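Local atomic coordinates of 3-hydroxy-3-methylglutaryl-CoA lyase (Acinetobacter baumannii, PDB entry 6NDS), a protein that belongs to the HMGL-like family of TIM-barrel enzymes and, in this model, holds a zinc ion and coenzyme A. Residues F130-T134 against H173-L177. Residue numbers count along the deposited sequence, not the author numbering.
Sequences FAGFT and HYLKL
Residues 130-134 are a turn in the middle of helix 126-140. Residues 173-176 are the last turn of helix 164-176, and Leu177 (phi/psi -80/4) already belongs to the following loop. Phe130 sits across from His173, with CA atoms 8.3 Å apart. Thr134 CA sits across from Leu177 CA, at 6.9 Å. The two segments bury 341 Å² between them, and no direct hydrogen bond crosses.

Phe130 points its CB toward the other helix, with chi1 near -103°, between the m and t wells. Its ring forms an offset stack with His173 (t): centroids 3.8 Å apart, planes at 5°, Phe130 CE1 to His173 CG 3.4 Å. The ring edge meets the face of Tyr174, centroids 4.9 Å apart and planes at 52°. Leu177 CD1 lies near the ring plane, 4.0 Å from Phe130 CD1.

These are neighbouring outer helices of a TIM barrel, each packed on the parallel strands inside. Phe130 and Tyr174 both touch Leu111 of strand 106-112, and Phe133 touches Leu109 there.

Phe133 (m) completes the aromatic cluster. Its ring is slid off that of Tyr174, centroids 5.8 Å apart, planes at 20°; Phe133 CE2 is 3.3 Å from Tyr174 OH. That hydroxyl hydrogen-bonds to Thr149 O. Leu177 (m, t) places CD1 4.0 Å from Phe133 CB.

Thr134 (m) turns OG1 back to donate to Phe130 O at 2.9 Å. Leu177 CD2 lies 3.8 Å from Thr134 OG1. One water weakly joins Thr134 OG1 and His173 NE2, 3.5 Å from each.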
ATOM      1  N   PHE A 130     -27.463  17.191  11.190  1.00 26.02           N
ATOM      2  CA  PHE A 130     -28.555  16.239  11.354  1.00 29.09           C
ATOM      3  C   PHE A 130     -29.918  16.917  11.320  1.00 29.30           C
ATOM      4  O   PHE A 130     -30.905  16.285  10.918  1.00 32.81           O
ATOM      5  CB  PHE A 130     -28.369  15.422  12.633  1.00 30.24           C
ATOM      6  CG  PHE A 130     -27.861  14.029  12.371  1.00 28.00           C
ATOM      7  CD1 PHE A 130     -28.714  13.053  11.877  1.00 34.84           C
ATOM      8  CD2 PHE A 130     -26.531  13.703  12.584  1.00 32.95           C
ATOM      9  CE1 PHE A 130     -28.255  11.775  11.607  1.00 30.59           C
ATOM     10  CE2 PHE A 130     -26.065  12.423  12.314  1.00 34.19           C
ATOM     11  CZ  PHE A 130     -26.927  11.459  11.830  1.00 31.51           C
ATOM     12  N   ALA A 131     -30.004  18.190  11.722  1.00 27.74           N
ATOM     13  CA  ALA A 131     -31.243  18.932  11.512  1.00 29.03           C
ATOM     14  C   ALA A 131     -31.594  19.005  10.028  1.00 32.68           C
ATOM     15  O   ALA A 131     -32.763  18.860   9.647  1.00 34.48           O
ATOM     16  CB  ALA A 131     -31.132  20.336  12.110  1.00 31.29           C
ATOM     17  N   GLY A 132     -30.596  19.229   9.172  1.00 28.86           N
ATOM     18  CA  GLY A 132     -30.854  19.199   7.741  1.00 32.04           C
ATOM     19  C   GLY A 132     -31.253  17.817   7.254  1.00 30.76           C
ATOM     20  O   GLY A 132     -32.190  17.672   6.462  1.00 31.94           O
ATOM     21  N   PHE A 133     -30.570  16.782   7.746  1.00 28.61           N
ATOM     22  CA  PHE A 133     -30.878  15.416   7.330  1.00 26.25           C
ATOM     23  C   PHE A 133     -32.313  15.048   7.684  1.00 29.75           C
ATOM     24  O   PHE A 133     -33.013  14.403   6.892  1.00 30.43           O
ATOM     25  CB  PHE A 133     -29.909  14.436   7.986  1.00 23.74           C
ATOM     26  CG  PHE A 133     -28.463  14.617   7.575  1.00 25.50           C
ATOM     27  CD1 PHE A 133     -28.115  15.404   6.481  1.00 25.30           C
ATOM     28  CD2 PHE A 133     -27.456  13.986   8.282  1.00 28.54           C
ATOM     29  CE1 PHE A 133     -26.786  15.559   6.110  1.00 26.83           C
ATOM     30  CE2 PHE A 133     -26.117  14.127   7.906  1.00 27.90           C
ATOM     31  CZ  PHE A 133     -25.787  14.915   6.825  1.00 27.16           C
ATOM     32  N   THR A 134     -32.768  15.455   8.871  1.00 28.58           N
ATOM     33  CA  THR A 134     -34.144  15.185   9.277  1.00 29.35           C
ATOM     34  C   THR A 134     -35.143  15.817   8.315  1.00 37.15           C
ATOM     35  O   THR A 134     -36.147  15.192   7.950  1.00 37.01           O
ATOM     36  CB  THR A 134     -34.371  15.689  10.704  1.00 38.07           C
ATOM     37  OG1 THR A 134     -33.411  15.071  11.575  1.00 39.58           O
ATOM     38  CG2 THR A 134     -35.756  15.333  11.173  1.00 37.79           C
ATOM     39  N   HIS A 173     -28.030   7.473  14.987  1.00 30.57           N
ATOM     40  CA  HIS A 173     -28.902   8.580  14.601  1.00 31.39           C
ATOM     41  C   HIS A 173     -29.357   8.433  13.151  1.00 29.33           C
ATOM     42  O   HIS A 173     -30.523   8.690  12.830  1.00 31.05           O
ATOM     43  CB  HIS A 173     -28.180   9.910  14.816  1.00 31.89           C
ATOM     44  CG  HIS A 173     -29.089  11.099  14.882  1.00 36.27           C
ATOM     45  ND1 HIS A 173     -30.392  11.075  14.427  1.00 41.69           N
ATOM     46  CD2 HIS A 173     -28.878  12.353  15.351  1.00 39.57           C
ATOM     47  CE1 HIS A 173     -30.943  12.262  14.616  1.00 40.44           C
ATOM     48  NE2 HIS A 173     -30.046  13.056  15.173  1.00 43.42           N
ATOM     49  N   TYR A 174     -28.451   8.024  12.262  1.00 26.72           N
ATOM     50  CA  TYR A 174     -28.854   7.709  10.896  1.00 24.27           C
ATOM     51  C   TYR A 174     -29.946   6.641  10.880  1.00 29.14           C
ATOM     52  O   TYR A 174     -30.951   6.772  10.170  1.00 29.47           O
ATOM     53  CB  TYR A 174     -27.644   7.249  10.090  1.00 22.96           C
ATOM     54  CG  TYR A 174     -26.828   8.343   9.436  1.00 24.07           C
ATOM     55  CD1 TYR A 174     -27.423   9.330   8.654  1.00 25.51           C
ATOM     56  CD2 TYR A 174     -25.447   8.367   9.578  1.00 23.15           C
ATOM     57  CE1 TYR A 174     -26.650  10.313   8.034  1.00 21.46           C
ATOM     58  CE2 TYR A 174     -24.676   9.336   8.972  1.00 21.63           C
ATOM     59  CZ  TYR A 174     -25.280  10.312   8.205  1.00 22.06           C
ATOM     60  OH  TYR A 174     -24.489  11.266   7.593  1.00 22.98           O
ATOM     61  N   LEU A 175     -29.762   5.570  11.661  1.00 29.51           N
ATOM     62  CA  LEU A 175     -30.754   4.497  11.701  1.00 32.75           C
ATOM     63  C   LEU A 175     -32.099   5.007  12.194  1.00 34.08           C
ATOM     64  O   LEU A 175     -33.151   4.574  11.707  1.00 37.57           O
ATOM     65  CB  LEU A 175     -30.267   3.354  12.595  1.00 34.39           C
ATOM     66  CG  LEU A 175     -29.544   2.176  11.925  1.00 37.25           C
ATOM     67  CD1 LEU A 175     -28.579   2.632  10.871  1.00 37.83           C
ATOM     68  CD2 LEU A 175     -28.824   1.332  12.958  1.00 38.17           C
ATOM     69  N   LYS A 176     -32.086   5.921  13.168  1.00 28.69           N
ATOM     70  CA  LYS A 176     -33.335   6.465  13.695  1.00 29.95           C
ATOM     71  C   LYS A 176     -34.121   7.203  12.619  1.00 36.33           C
ATOM     72  O   LYS A 176     -35.358   7.221  12.653  1.00 35.89           O
ATOM     73  CB  LYS A 176     -33.050   7.387  14.880  1.00 39.91           C
ATOM     74  CG  LYS A 176     -32.529   6.663  16.110  1.00 55.46           C
ATOM     75  CD  LYS A 176     -32.536   7.550  17.344  1.00 62.84           C
ATOM     76  CE  LYS A 176     -31.263   7.380  18.163  1.00 59.04           C
ATOM     77  NZ  LYS A 176     -30.259   8.436  17.833  1.00 46.07           N
ATOM     78  N   LEU A 177     -33.426   7.813  11.663  1.00 33.45           N
ATOM     79  CA  LEU A 177     -34.048   8.436  10.504  1.00 38.04           C
ATOM     80  C   LEU A 177     -34.422   7.436   9.419  1.00 38.16           C
ATOM     81  O   LEU A 177     -34.883   7.854   8.353  1.00 39.25           O
ATOM     82  CB  LEU A 177     -33.112   9.496   9.914  1.00 34.78           C
ATOM     83  CG  LEU A 177     -32.817  10.726  10.773  1.00 39.41           C
ATOM     84  CD1 LEU A 177     -31.971  11.715   9.982  1.00 42.82           C
ATOM     85  CD2 LEU A 177     -34.109  11.364  11.223  1.00 44.16           C
TER
HETATM   86  O   HOH W   1     -31.834  15.983  14.559  0.56 43.34           O